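Local coordinates for phenol hydroxylase component phN (Pseudomonas stutzeri, PDB 3U52), which probably forms the diiron-bearing hydroxylase subunit of a multicomponent monooxygenase that uses dioxygen to hydroxylate phenol, at residues Q81-Q86 and N153-G158; S105-A110 and H164-V169; H147-Y152 and N157-G162. All blocks are in the same frame, centred on the assembly; numbering follows the deposited sequence.

Contact 1: residues Q81-Q86 and N153-G158; sequences QNNGHQ and NKHFNG. With CU (copper (II) ion), chain J.
His155, on helix 125-155, meets His85 ring on ring in a face-to-face stack. The evidence is a centroid separation of 3.9 Å between the His85 and His155 rings, with their planes only 12° apart. His85 NE2 sits over the centre of the His155 ring, while His85 CE1 comes within 3.6 Å of His155 NE2. With CG anti to the carbonyl carbon (chi1 -69°) the His155 ring is turned toward His85, and its ND1 binds the copper (II) ion at 2.1 Å; His494, on helix 490-498, supplies another ligand. Beyond the stack, Asn83 OD1 stands 4.1 Å from His155 NE2, the amide turned 86° from the imidazole, a looser approach than the ring overlap.

Phe156 comes next and works from its rim: CE2 lies 4.0 Å from His85 CB, with that CB close to the plane of the phenyl ring. On the opposite face of the imidazole from His155, Gln86 CG lies 3.4 Å above the His85 ring plane, toward its rim. His85 is presented by a Schellman motif ending helix 58-81, in which Asn83 takes positive phi, Gly84 N reaches back to Phe79 O and Asn83 N to Ala80 O. Its ring is also held by a hydrogen bond between ND1 and His151 NE2. Replacing His85 by alanine removes the imidazole, and would probably uncover one face of the copper-binding ring of His155 and leave His151 NE2 without that partner.

With 166 Å² buried and no hydrogen bond across the two segments, the contact rests on ring overlap and carbon packing. Because His155 ND1 is engaged by the metal while its face lies on His85, the imidazole is restrained in both position and tilt; copper coordination would probably polarise it, and the stacked His85 ring may sense that charge.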
ATOM      1  N   GLN A  81       8.706  -7.176   4.631  1.00 28.17           N
ATOM      2  CA  GLN A  81       8.127  -8.010   5.685  1.00 29.72           C
ATOM      3  C   GLN A  81       7.968  -9.468   5.203  1.00 28.41           C
ATOM      4  O   GLN A  81       8.195 -10.398   5.990  1.00 26.84           O
ATOM      5  CB  GLN A  81       6.848  -7.380   6.329  1.00 30.70           C
ATOM      6  CG  GLN A  81       5.446  -8.047   6.105  1.00 39.34           C
ATOM      7  CD  GLN A  81       4.228  -7.012   5.867  1.00 49.53           C
ATOM      8  OE1 GLN A  81       4.258  -5.840   6.338  1.00 50.50           O
ATOM      9  NE2 GLN A  81       3.156  -7.482   5.127  1.00 50.43           N
ATOM     10  N   ASN A  82       7.662  -9.649   3.913  1.00 27.13           N
ATOM     11  CA  ASN A  82       7.483 -10.971   3.309  1.00 27.06           C
ATOM     12  C   ASN A  82       8.693 -11.554   2.562  1.00 28.17           C
ATOM     13  O   ASN A  82       8.559 -12.521   1.799  1.00 28.48           O
ATOM     14  CB  ASN A  82       6.204 -11.003   2.472  1.00 28.06           C
ATOM     15  CG  ASN A  82       4.958 -10.773   3.349  1.00 31.03           C
ATOM     16  OD1 ASN A  82       4.620 -11.619   4.185  1.00 32.30           O
ATOM     17  ND2 ASN A  82       4.337  -9.596   3.220  1.00 25.90           N
ATOM     18  N   ASN A  83       9.874 -10.986   2.816  1.00 27.29           N
ATOM     19  CA  ASN A  83      11.114 -11.394   2.155  1.00 27.43           C
ATOM     20  C   ASN A  83      10.939 -11.635   0.683  1.00 26.57           C
ATOM     21  O   ASN A  83      11.213 -12.713   0.160  1.00 25.53           O
ATOM     22  CB  ASN A  83      11.709 -12.600   2.861  1.00 28.75           C
ATOM     23  CG  ASN A  83      12.264 -12.240   4.208  1.00 31.29           C
ATOM     24  OD1 ASN A  83      13.117 -11.329   4.353  1.00 35.97           O
ATOM     25  ND2 ASN A  83      11.768 -12.924   5.220  1.00 32.51           N
ATOM     26  N   GLY A  84      10.453 -10.605   0.009  1.00 26.19           N
ATOM     27  CA  GLY A  84      10.164 -10.701  -1.383  1.00 27.22           C
ATOM     28  C   GLY A  84      11.389 -10.883  -2.265  1.00 26.76           C
ATOM     29  O   GLY A  84      11.244 -11.285  -3.413  1.00 27.39           O
ATOM     30  N   HIS A  85      12.586 -10.598  -1.753  1.00 26.57           N
ATOM     31  CA  HIS A  85      13.824 -10.824  -2.525  1.00 25.62           C
ATOM     32  C   HIS A  85      13.973 -12.347  -2.848  1.00 26.03           C
ATOM     33  O   HIS A  85      14.628 -12.744  -3.831  1.00 26.12           O
ATOM     34  CB  HIS A  85      15.025 -10.316  -1.736  1.00 25.36           C
ATOM     35  CG  HIS A  85      15.247 -11.069  -0.458  1.00 25.75           C
ATOM     36  ND1 HIS A  85      14.479 -10.861   0.670  1.00 28.88           N
ATOM     37  CD2 HIS A  85      16.082 -12.087  -0.157  1.00 26.02           C
ATOM     38  CE1 HIS A  85      14.863 -11.691   1.626  1.00 26.82           C
ATOM     39  NE2 HIS A  85      15.837 -12.446   1.148  1.00 27.88           N
ATOM     40  N   GLN A  86      13.309 -13.202  -2.051  1.00 24.87           N
ATOM     41  CA  GLN A  86      13.374 -14.644  -2.285  1.00 24.71           C
ATOM     42  C   GLN A  86      12.610 -15.084  -3.524  1.00 24.17           C
ATOM     43  O   GLN A  86      12.807 -16.190  -4.012  1.00 25.01           O
ATOM     44  CB  GLN A  86      12.943 -15.406  -1.036  1.00 24.36           C
ATOM     45  CG  GLN A  86      13.793 -15.049   0.225  1.00 28.54           C
ATOM     46  CD  GLN A  86      13.366 -15.844   1.435  1.00 33.73           C
ATOM     47  OE1 GLN A  86      12.266 -16.423   1.444  1.00 38.89           O
ATOM     48  NE2 GLN A  86      14.202 -15.865   2.473  1.00 33.97           N
ATOM     49  N   ASN A 153      19.932  -4.461  -0.515  1.00 20.56           N
ATOM     50  CA  ASN A 153      21.197  -4.153   0.153  1.00 20.83           C
ATOM     51  C   ASN A 153      21.420  -4.964   1.434  1.00 21.46           C
ATOM     52  O   ASN A 153      22.566  -5.296   1.781  1.00 21.54           O
ATOM     53  CB  ASN A 153      21.298  -2.648   0.472  1.00 19.73           C
ATOM     54  CG  ASN A 153      22.568  -2.310   1.257  1.00 20.86           C
ATOM     55  OD1 ASN A 153      22.512  -1.820   2.418  1.00 22.56           O
ATOM     56  ND2 ASN A 153      23.710  -2.600   0.665  1.00 14.79           N
ATOM     57  N   LYS A 154      20.348  -5.298   2.145  1.00 21.76           N
ATOM     58  CA  LYS A 154      20.504  -6.181   3.317  1.00 22.18           C
ATOM     59  C   LYS A 154      20.866  -7.630   3.005  1.00 22.57           C
ATOM     60  O   LYS A 154      21.375  -8.345   3.908  1.00 22.56           O
ATOM     61  CB  LYS A 154      19.241  -6.161   4.165  1.00 23.43           C
ATOM     62  CG  LYS A 154      18.888  -4.729   4.584  1.00 24.89           C
ATOM     63  CD  LYS A 154      17.700  -4.687   5.515  1.00 26.80           C
ATOM     64  CE  LYS A 154      17.268  -3.255   5.700  1.00 30.20           C
ATOM     65  NZ  LYS A 154      16.239  -3.163   6.792  1.00 33.58           N
ATOM     66  N   HIS A 155      20.603  -8.084   1.784  1.00 21.03           N
ATOM     67  CA  HIS A 155      20.714  -9.519   1.484  1.00 21.39           C
ATOM     68  C   HIS A 155      21.705  -9.874   0.376  1.00 21.00           C
ATOM     69  O   HIS A 155      21.969 -11.072   0.152  1.00 21.06           O
ATOM     70  CB  HIS A 155      19.342 -10.111   1.132  1.00 21.01           C
ATOM     71  CG  HIS A 155      18.418 -10.167   2.310  1.00 22.39           C
ATOM     72  ND1 HIS A 155      18.508 -11.159   3.267  1.00 20.45           N
ATOM     73  CD2 HIS A 155      17.439  -9.325   2.726  1.00 22.99           C
ATOM     74  CE1 HIS A 155      17.630 -10.929   4.231  1.00 23.66           C
ATOM     75  NE2 HIS A 155      16.950  -9.833   3.917  1.00 23.86           N
ATOM     76  N   PHE A 156      22.170  -8.850  -0.344  1.00 19.93           N
ATOM     77  CA  PHE A 156      23.062  -9.033  -1.505  1.00 20.72           C
ATOM     78  C   PHE A 156      24.252  -8.049  -1.460  1.00 21.15           C
ATOM     79  O   PHE A 156      24.175  -7.029  -0.791  1.00 21.71           O
ATOM     80  CB  PHE A 156      22.288  -8.889  -2.842  1.00 20.65           C
ATOM     81  CG  PHE A 156      21.195  -9.937  -3.033  1.00 22.36           C
ATOM     82  CD1 PHE A 156      21.492 -11.207  -3.525  1.00 23.41           C
ATOM     83  CD2 PHE A 156      19.883  -9.652  -2.655  1.00 24.08           C
ATOM     84  CE1 PHE A 156      20.493 -12.187  -3.667  1.00 25.51           C
ATOM     85  CE2 PHE A 156      18.850 -10.597  -2.809  1.00 21.97           C
ATOM     86  CZ  PHE A 156      19.152 -11.875  -3.327  1.00 23.54           C
ATOM     87  N   ASN A 157      25.337  -8.357  -2.173  1.00 20.82           N
ATOM     88  CA  ASN A 157      26.567  -7.558  -2.045  1.00 22.56           C
ATOM     89  C   ASN A 157      26.546  -6.525  -3.156  1.00 21.60           C
ATOM     90  O   ASN A 157      25.713  -6.605  -4.031  1.00 22.90           O
ATOM     91  CB  ASN A 157      27.810  -8.463  -2.073  1.00 22.16           C
ATOM     92  CG  ASN A 157      27.965  -9.300  -0.779  1.00 27.11           C
ATOM     93  OD1 ASN A 157      27.757  -8.782   0.315  1.00 29.32           O
ATOM     94  ND2 ASN A 157      28.294 -10.597  -0.913  1.00 28.24           N
ATOM     95  N   GLY A 158      27.402  -5.515  -3.084  1.00 21.50           N
ATOM     96  CA  GLY A 158      27.575  -4.595  -4.177  1.00 21.16           C
ATOM     97  C   GLY A 158      26.596  -3.426  -4.220  1.00 21.34           C
ATOM     98  O   GLY A 158      26.687  -2.580  -5.108  1.00 21.42           O
TER
HETATM   99 CU    CU J 515      19.840 -12.697   2.798  1.00 32.70          CU

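Contact 2: residues S105-A110 and H164-V169; sequences SPLEHA and HMHDRV. With FE (Fe (III) ion), chain G.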
ATOM      1  N   SER A 105      20.701   5.738 -10.148  1.00 22.00           N
ATOM      2  CA  SER A 105      20.172   6.570  -9.041  1.00 22.17           C
ATOM      3  C   SER A 105      20.922   7.887  -8.785  1.00 20.69           C
ATOM      4  O   SER A 105      20.287   8.917  -8.496  1.00 21.78           O
ATOM      5  CB  SER A 105      20.106   5.826  -7.715  1.00 22.04           C
ATOM      6  OG  SER A 105      19.079   4.868  -7.733  1.00 29.91           O
ATOM      7  N   PRO A 106      22.274   7.849  -8.801  1.00 19.07           N
ATOM      8  CA  PRO A 106      22.962   9.092  -8.554  1.00 18.69           C
ATOM      9  C   PRO A 106      22.655  10.138  -9.630  1.00 18.45           C
ATOM     10  O   PRO A 106      22.634  11.331  -9.328  1.00 19.74           O
ATOM     11  CB  PRO A 106      24.445   8.686  -8.548  1.00 19.16           C
ATOM     12  CG  PRO A 106      24.420   7.150  -8.127  1.00 17.76           C
ATOM     13  CD  PRO A 106      23.200   6.706  -8.963  1.00 18.37           C
ATOM     14  N   LEU A 107      22.334   9.702 -10.835  1.00 18.68           N
ATOM     15  CA  LEU A 107      21.901  10.618 -11.877  1.00 20.11           C
ATOM     16  C   LEU A 107      20.570  11.282 -11.536  1.00 20.82           C
ATOM     17  O   LEU A 107      20.359  12.455 -11.895  1.00 20.26           O
ATOM     18  CB  LEU A 107      21.833   9.903 -13.227  1.00 20.34           C
ATOM     19  CG  LEU A 107      23.097  10.002 -14.109  1.00 21.61           C
ATOM     20  CD1 LEU A 107      24.365  10.308 -13.374  1.00 21.87           C
ATOM     21  CD2 LEU A 107      23.222   8.835 -15.113  1.00 24.14           C
ATOM     22  N   GLU A 108      19.686  10.557 -10.819  1.00 20.43           N
ATOM     23  CA  GLU A 108      18.353  11.097 -10.512  1.00 18.37           C
ATOM     24  C   GLU A 108      18.670  12.305  -9.617  1.00 18.65           C
ATOM     25  O   GLU A 108      18.087  13.377  -9.753  1.00 18.21           O
ATOM     26  CB  GLU A 108      17.501  10.101  -9.708  1.00 20.04           C
ATOM     27  CG  GLU A 108      17.132   8.758 -10.415  1.00 18.57           C
ATOM     28  CD  GLU A 108      16.019   8.929 -11.412  1.00 27.80           C
ATOM     29  OE1 GLU A 108      15.434   7.930 -11.862  1.00 30.71           O
ATOM     30  OE2 GLU A 108      15.729  10.076 -11.754  1.00 24.59           O
ATOM     31  N   HIS A 109      19.576  12.095  -8.672  1.00 17.33           N
ATOM     32  CA  HIS A 109      19.920  13.118  -7.686  1.00 18.72           C
ATOM     33  C   HIS A 109      20.641  14.322  -8.323  1.00 18.03           C
ATOM     34  O   HIS A 109      20.306  15.465  -8.021  1.00 17.42           O
ATOM     35  CB  HIS A 109      20.775  12.553  -6.584  1.00 18.17           C
ATOM     36  CG  HIS A 109      20.703  13.360  -5.338  1.00 23.60           C
ATOM     37  ND1 HIS A 109      19.727  13.161  -4.389  1.00 24.56           N
ATOM     38  CD2 HIS A 109      21.418  14.422  -4.922  1.00 21.72           C
ATOM     39  CE1 HIS A 109      19.874  14.036  -3.412  1.00 27.15           C
ATOM     40  NE2 HIS A 109      20.887  14.822  -3.719  1.00 27.21           N
ATOM     41  N   ALA A 110      21.628  14.063  -9.187  1.00 17.66           N
ATOM     42  CA  ALA A 110      22.176  15.105 -10.072  1.00 17.61           C
ATOM     43  C   ALA A 110      21.105  15.880 -10.857  1.00 19.16           C
ATOM     44  O   ALA A 110      21.220  17.095 -11.011  1.00 20.12           O
ATOM     45  CB  ALA A 110      23.150  14.506 -11.026  1.00 18.43           C
ATOM     46  N   HIS A 164      29.381   6.793  -3.133  1.00 19.87           N
ATOM     47  CA  HIS A 164      30.855   6.743  -2.972  1.00 19.59           C
ATOM     48  C   HIS A 164      31.542   6.149  -4.211  1.00 18.63           C
ATOM     49  O   HIS A 164      32.497   6.707  -4.747  1.00 18.38           O
ATOM     50  CB  HIS A 164      31.224   5.960  -1.703  1.00 19.91           C
ATOM     51  CG  HIS A 164      32.694   5.724  -1.534  1.00 21.21           C
ATOM     52  ND1 HIS A 164      33.494   6.562  -0.781  1.00 22.09           N
ATOM     53  CD2 HIS A 164      33.518   4.786  -2.072  1.00 19.93           C
ATOM     54  CE1 HIS A 164      34.749   6.150  -0.856  1.00 21.84           C
ATOM     55  NE2 HIS A 164      34.793   5.060  -1.614  1.00 21.74           N
ATOM     56  N   MET A 165      31.023   5.037  -4.684  1.00 18.43           N
ATOM     57  CA  MET A 165      31.562   4.394  -5.868  1.00 19.18           C
ATOM     58  C   MET A 165      31.308   5.215  -7.123  1.00 18.53           C
ATOM     59  O   MET A 165      32.205   5.312  -7.996  1.00 18.03           O
ATOM     60  CB  MET A 165      30.955   3.003  -6.006  1.00 19.51           C
ATOM     61  CG  MET A 165      31.416   2.098  -4.920  1.00 19.84           C
ATOM     62  SD  MET A 165      30.824   0.461  -5.227  1.00 25.30           S
ATOM     63  CE  MET A 165      31.323  -0.462  -3.725  1.00 26.59           C
ATOM     64  N   HIS A 166      30.158   5.884  -7.194  1.00 17.24           N
ATOM     65  CA  HIS A 166      29.812   6.706  -8.414  1.00 18.06           C
ATOM     66  C   HIS A 166      30.855   7.771  -8.730  1.00 18.50           C
ATOM     67  O   HIS A 166      31.100   8.082  -9.886  1.00 17.48           O
ATOM     68  CB  HIS A 166      28.457   7.426  -8.214  1.00 16.25           C
ATOM     69  CG  HIS A 166      27.933   8.140  -9.431  1.00 15.86           C
ATOM     70  ND1 HIS A 166      27.267   7.494 -10.451  1.00 17.27           N
ATOM     71  CD2 HIS A 166      27.918   9.462  -9.760  1.00 15.97           C
ATOM     72  CE1 HIS A 166      26.882   8.377 -11.367  1.00 17.72           C
ATOM     73  NE2 HIS A 166      27.251   9.587 -10.965  1.00 16.11           N
ATOM     74  N   ASP A 167      31.458   8.348  -7.676  1.00 20.10           N
ATOM     75  CA  ASP A 167      32.507   9.390  -7.824  1.00 19.82           C
ATOM     76  C   ASP A 167      33.914   8.838  -8.161  1.00 21.13           C
ATOM     77  O   ASP A 167      34.788   9.608  -8.572  1.00 20.33           O
ATOM     78  CB  ASP A 167      32.614  10.259  -6.559  1.00 19.77           C
ATOM     79  CG  ASP A 167      31.453  11.266  -6.382  1.00 22.27           C
ATOM     80  OD1 ASP A 167      30.633  11.453  -7.289  1.00 23.57           O
ATOM     81  OD2 ASP A 167      31.367  11.930  -5.319  1.00 24.88           O
ATOM     82  N   ARG A 168      34.127   7.529  -7.972  1.00 20.76           N
ATOM     83  CA  ARG A 168      35.482   6.963  -7.986  1.00 21.80           C
ATOM     84  C   ARG A 168      35.681   5.857  -8.984  1.00 22.30           C
ATOM     85  O   ARG A 168      36.679   5.863  -9.706  1.00 23.66           O
ATOM     86  CB  ARG A 168      35.898   6.467  -6.590  1.00 21.15           C
ATOM     87  CG  ARG A 168      35.942   7.590  -5.555  1.00 19.12           C
ATOM     88  CD  ARG A 168      36.157   7.106  -4.134  1.00 19.26           C
ATOM     89  NE  ARG A 168      36.216   8.245  -3.197  1.00 22.15           N
ATOM     90  CZ  ARG A 168      35.181   9.035  -2.865  1.00 22.95           C
ATOM     91  NH1 ARG A 168      33.953   8.848  -3.355  1.00 21.77           N
ATOM     92  NH2 ARG A 168      35.382  10.045  -2.029  1.00 24.17           N
ATOM     93  N   VAL A 169      34.769   4.896  -9.000  1.00 22.30           N
ATOM     94  CA  VAL A 169      34.933   3.668  -9.774  1.00 23.04           C
ATOM     95  C   VAL A 169      35.016   3.888 -11.272  1.00 22.56           C
ATOM     96  O   VAL A 169      34.232   4.629 -11.851  1.00 21.94           O
ATOM     97  CB  VAL A 169      33.813   2.621  -9.463  1.00 22.61           C
ATOM     98  CG1 VAL A 169      33.953   1.411 -10.345  1.00 24.29           C
ATOM     99  CG2 VAL A 169      33.863   2.178  -7.999  1.00 22.84           C
TER
HETATM  100 FE    FE G 512      13.811  10.647 -12.859  1.00 33.41          FE
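A CH-pi contact carries this pairing: Pro106 CB stands 3.5 Å from the centroid of the His166 ring and only 6° off the ring normal, so CB sits over the centre of one face. His166 swings out to meet it with CG trans to the backbone N (chi1 -173°). Van der Waals packing adds Leu107, whose CD1 approaches His166 CE1 to 3.8 Å, obliquely to the ring.

Polar bonds stay within the segments or go outside them. His166 ND1 is hydrogen-bonded to Ser102 O, which limits the rotation of the ring beneath Pro106. Arg168 NH1 donates to His164 O at 2.9 Å, on a lone pair in the carbonyl plane, while also lying above the rim of the His164 ring. As for metal coordination, Glu108 OE2 binds the iron at 2.3 Å, on a side of helix 105-121 that takes no part in the touch.

The contact joins the first turn of helix 105-121 to His166 of helix 162-166. Helix 173-184 closes over it, with Pro175 and Phe179 against Leu107 and Lys176 against His166, while Glu138 and His141 of helix 125-155 complete the protein's share of the iron site with Glu108.

Contact 3: residues H147-Y152 and N157-G162; sequences HAMSHY and NGLHDG
Leu159 reaches back from the loop with one methyl, CD1, laid against the backbone and CB of Tyr152. CD1 lies 3.9 Å from Tyr152 O and 4.2 Å from Tyr152 CB, so this branch touches the root of the tyrosine and leaves its ring alone. The other methyl, CD2, comes 4.3 Å from Met149 SD. Leu159 thus spans two residues three positions apart, where the helix is kinked: the N atoms of His151 and Tyr152 make no bond to the preceding turn. Its backbone lies nearest the helix at Tyr152, with 7.6 Å between the CA atoms of Tyr152 and Leu159. The fork is brought there by CG turned opposite the carbonyl carbon (chi1 -69°); chi2 at 126° lies away from staggered values, so the exact placing of each methyl deserves less weight than the position of the branch.

Neither helix residue ends its side chain at the leucine. Met149 starts toward the loop and then bends, chi2 -53°, so that its end leads off to the xenon pocket it shares with Phe100, Ala148 and Thr222. Tyr152 likewise leads away, and its hydroxyl is hydrogen-bonded to Asp219. Helix 94-103 backs the group: Ile101 touches both Leu159 and Met149, and Leu97 meets Met149 and Tyr152.

No hydrogen bond crosses between the segments, and the 129 Å² buried comes from van der Waals packing, most of it round Leu159. The chain turns here through Gly158, whose phi is positive and whose O is bonded to Asn347 ND2.

Helix 125-155 also carries Glu138 and His141, iron ligands spaced as in the Glu-x-x-His motif of the four-helix bundles of bacterial multicomponent monooxygenases. The contact packs the loop leaving a metal-bearing bundle helix against that helix, beside a hydrophobic pocket marked by xenon.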
ATOM      1  N   HIS A 147      15.027   3.775  -1.126  1.00 20.17           N
ATOM      2  CA  HIS A 147      14.131   2.993  -0.264  1.00 19.72           C
ATOM      3  C   HIS A 147      13.816   1.665  -0.919  1.00 19.48           C
ATOM      4  O   HIS A 147      13.778   0.649  -0.227  1.00 19.41           O
ATOM      5  CB  HIS A 147      12.878   3.820   0.091  1.00 18.56           C
ATOM      6  CG  HIS A 147      13.193   4.986   0.987  1.00 17.64           C
ATOM      7  ND1 HIS A 147      12.507   6.176   0.950  1.00 22.12           N
ATOM      8  CD2 HIS A 147      14.096   5.114   1.979  1.00 21.03           C
ATOM      9  CE1 HIS A 147      12.998   7.002   1.849  1.00 21.14           C
ATOM     10  NE2 HIS A 147      13.970   6.384   2.483  1.00 20.62           N
ATOM     11  N   ALA A 148      13.666   1.662  -2.249  1.00 18.36           N
ATOM     12  CA  ALA A 148      13.349   0.438  -3.013  1.00 20.48           C
ATOM     13  C   ALA A 148      14.439  -0.617  -2.886  1.00 22.05           C
ATOM     14  O   ALA A 148      14.144  -1.795  -2.720  1.00 23.98           O
ATOM     15  CB  ALA A 148      13.094   0.730  -4.514  1.00 18.98           C
ATOM     16  N   MET A 149      15.688  -0.170  -3.016  1.00 22.73           N
ATOM     17  CA  MET A 149      16.876  -1.018  -3.017  1.00 23.31           C
ATOM     18  C   MET A 149      17.317  -1.418  -1.605  1.00 22.93           C
ATOM     19  O   MET A 149      18.149  -2.309  -1.435  1.00 22.79           O
ATOM     20  CB  MET A 149      18.035  -0.299  -3.697  1.00 22.51           C
ATOM     21  CG  MET A 149      17.895  -0.112  -5.231  1.00 28.79           C
ATOM     22  SD  MET A 149      17.569  -1.736  -5.961  1.00 37.81           S
ATOM     23  CE  MET A 149      15.802  -1.810  -6.246  1.00 34.86           C
ATOM     24  N   SER A 150      16.726  -0.784  -0.602  1.00 22.73           N
ATOM     25  CA  SER A 150      17.172  -0.928   0.757  1.00 23.24           C
ATOM     26  C   SER A 150      17.203  -2.383   1.196  1.00 22.88           C
ATOM     27  O   SER A 150      18.168  -2.839   1.793  1.00 22.42           O
ATOM     28  CB  SER A 150      16.245  -0.158   1.675  1.00 24.28           C
ATOM     29  OG  SER A 150      16.874  -0.033   2.930  1.00 27.26           O
ATOM     30  N   HIS A 151      16.154  -3.110   0.852  1.00 21.47           N
ATOM     31  CA  HIS A 151      15.984  -4.467   1.327  1.00 21.56           C
ATOM     32  C   HIS A 151      16.931  -5.372   0.525  1.00 20.23           C
ATOM     33  O   HIS A 151      17.441  -6.354   1.070  1.00 20.48           O
ATOM     34  CB  HIS A 151      14.516  -4.905   1.156  1.00 21.37           C
ATOM     35  CG  HIS A 151      14.225  -6.272   1.715  1.00 24.32           C
ATOM     36  ND1 HIS A 151      14.156  -6.521   3.071  1.00 26.07           N
ATOM     37  CD2 HIS A 151      14.031  -7.464   1.101  1.00 25.15           C
ATOM     38  CE1 HIS A 151      13.866  -7.795   3.266  1.00 27.92           C
ATOM     39  NE2 HIS A 151      13.780  -8.386   2.084  1.00 27.37           N
ATOM     40  N   TYR A 152      17.216  -5.011  -0.724  1.00 19.54           N
ATOM     41  CA  TYR A 152      18.187  -5.800  -1.532  1.00 19.55           C
ATOM     42  C   TYR A 152      19.593  -5.677  -0.955  1.00 19.58           C
ATOM     43  O   TYR A 152      20.335  -6.664  -0.887  1.00 18.57           O
ATOM     44  CB  TYR A 152      18.152  -5.443  -3.016  1.00 19.64           C
ATOM     45  CG  TYR A 152      16.928  -5.971  -3.751  1.00 22.36           C
ATOM     46  CD1 TYR A 152      15.868  -5.139  -4.075  1.00 25.30           C
ATOM     47  CD2 TYR A 152      16.865  -7.321  -4.150  1.00 22.21           C
ATOM     48  CE1 TYR A 152      14.743  -5.641  -4.778  1.00 26.13           C
ATOM     49  CE2 TYR A 152      15.764  -7.836  -4.794  1.00 24.88           C
ATOM     50  CZ  TYR A 152      14.708  -6.995  -5.127  1.00 24.20           C
ATOM     51  OH  TYR A 152      13.620  -7.539  -5.784  1.00 21.53           O
ATOM     52  N   ASN A 157      25.337  -8.357  -2.173  1.00 20.82           N
ATOM     53  CA  ASN A 157      26.567  -7.558  -2.045  1.00 22.56           C
ATOM     54  C   ASN A 157      26.546  -6.525  -3.156  1.00 21.60           C
ATOM     55  O   ASN A 157      25.713  -6.605  -4.031  1.00 22.90           O
ATOM     56  CB  ASN A 157      27.810  -8.463  -2.073  1.00 22.16           C
ATOM     57  CG  ASN A 157      27.965  -9.300  -0.779  1.00 27.11           C
ATOM     58  OD1 ASN A 157      27.757  -8.782   0.315  1.00 29.32           O
ATOM     59  ND2 ASN A 157      28.294 -10.597  -0.913  1.00 28.24           N
ATOM     60  N   GLY A 158      27.402  -5.515  -3.084  1.00 21.50           N
ATOM     61  CA  GLY A 158      27.575  -4.595  -4.177  1.00 21.16           C
ATOM     62  C   GLY A 158      26.596  -3.426  -4.220  1.00 21.34           C
ATOM     63  O   GLY A 158      26.687  -2.580  -5.108  1.00 21.42           O
ATOM     64  N   LEU A 159      25.684  -3.340  -3.258  1.00 21.16           N
ATOM     65  CA  LEU A 159      24.685  -2.267  -3.250  1.00 21.22           C
ATOM     66  C   LEU A 159      24.976  -1.265  -2.137  1.00 21.39           C
ATOM     67  O   LEU A 159      24.226  -0.324  -1.961  1.00 21.76           O
ATOM     68  CB  LEU A 159      23.259  -2.854  -3.045  1.00 20.34           C
ATOM     69  CG  LEU A 159      22.730  -3.660  -4.226  1.00 23.68           C
ATOM     70  CD1 LEU A 159      22.305  -5.024  -3.792  1.00 25.69           C
ATOM     71  CD2 LEU A 159      21.577  -2.918  -4.834  1.00 24.82           C
ATOM     72  N   HIS A 160      26.086  -1.435  -1.418  1.00 21.98           N
ATOM     73  CA  HIS A 160      26.274  -0.791  -0.111  1.00 22.03           C
ATOM     74  C   HIS A 160      26.902   0.591  -0.108  1.00 22.15           C
ATOM     75  O   HIS A 160      26.869   1.293   0.935  1.00 24.19           O
ATOM     76  CB  HIS A 160      27.077  -1.722   0.858  1.00 21.85           C
ATOM     77  CG  HIS A 160      28.358  -2.228   0.275  1.00 22.59           C
ATOM     78  ND1 HIS A 160      29.525  -1.508   0.324  1.00 23.37           N
ATOM     79  CD2 HIS A 160      28.641  -3.351  -0.423  1.00 25.80           C
ATOM     80  CE1 HIS A 160      30.486  -2.174  -0.291  1.00 24.50           C
ATOM     81  NE2 HIS A 160      29.973  -3.289  -0.768  1.00 25.83           N
ATOM     82  N   ASP A 161      27.483   1.012  -1.224  1.00 21.40           N
ATOM     83  CA  ASP A 161      28.168   2.327  -1.233  1.00 20.68           C
ATOM     84  C   ASP A 161      28.037   3.043  -2.596  1.00 20.75           C
ATOM     85  O   ASP A 161      29.036   3.540  -3.156  1.00 20.63           O
ATOM     86  CB  ASP A 161      29.645   2.097  -0.874  1.00 20.38           C
ATOM     87  CG  ASP A 161      30.105   2.951   0.357  1.00 24.83           C
ATOM     88  OD1 ASP A 161      30.963   2.501   1.151  1.00 26.80           O
ATOM     89  OD2 ASP A 161      29.628   4.104   0.501  1.00 27.83           O
ATOM     90  N   GLY A 162      26.837   2.998  -3.156  1.00 19.66           N
ATOM     91  CA  GLY A 162      26.525   3.590  -4.457  1.00 18.86           C
ATOM     92  C   GLY A 162      27.112   4.979  -4.735  1.00 19.15           C
ATOM     93  O   GLY A 162      27.847   5.140  -5.718  1.00 18.95           O
TER

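All three contacts gather around helix 125-155 and its neighbours in the chain. Contacts 1 and 3 both use this helix, share Asn157 and Gly158, and have centres about 9 Å apart; His151 of contact 3 bridges them, its CE1 lying 3.8 Å from Asn83 OD1 of contact 1. Contact 3 is nested in the chain between the two segments of contact 2, about 13 Å from it, centre to centre, and they touch where Met165 CE meets His160 CE1 at 3.9 Å. Contacts 1 and 2 do not touch, and their centres lie about 22 Å apart. Copper sits at contact 1, xenon about 4 Å from the side chain of Met149 in contact 3, and iron at Glu108 of contact 2.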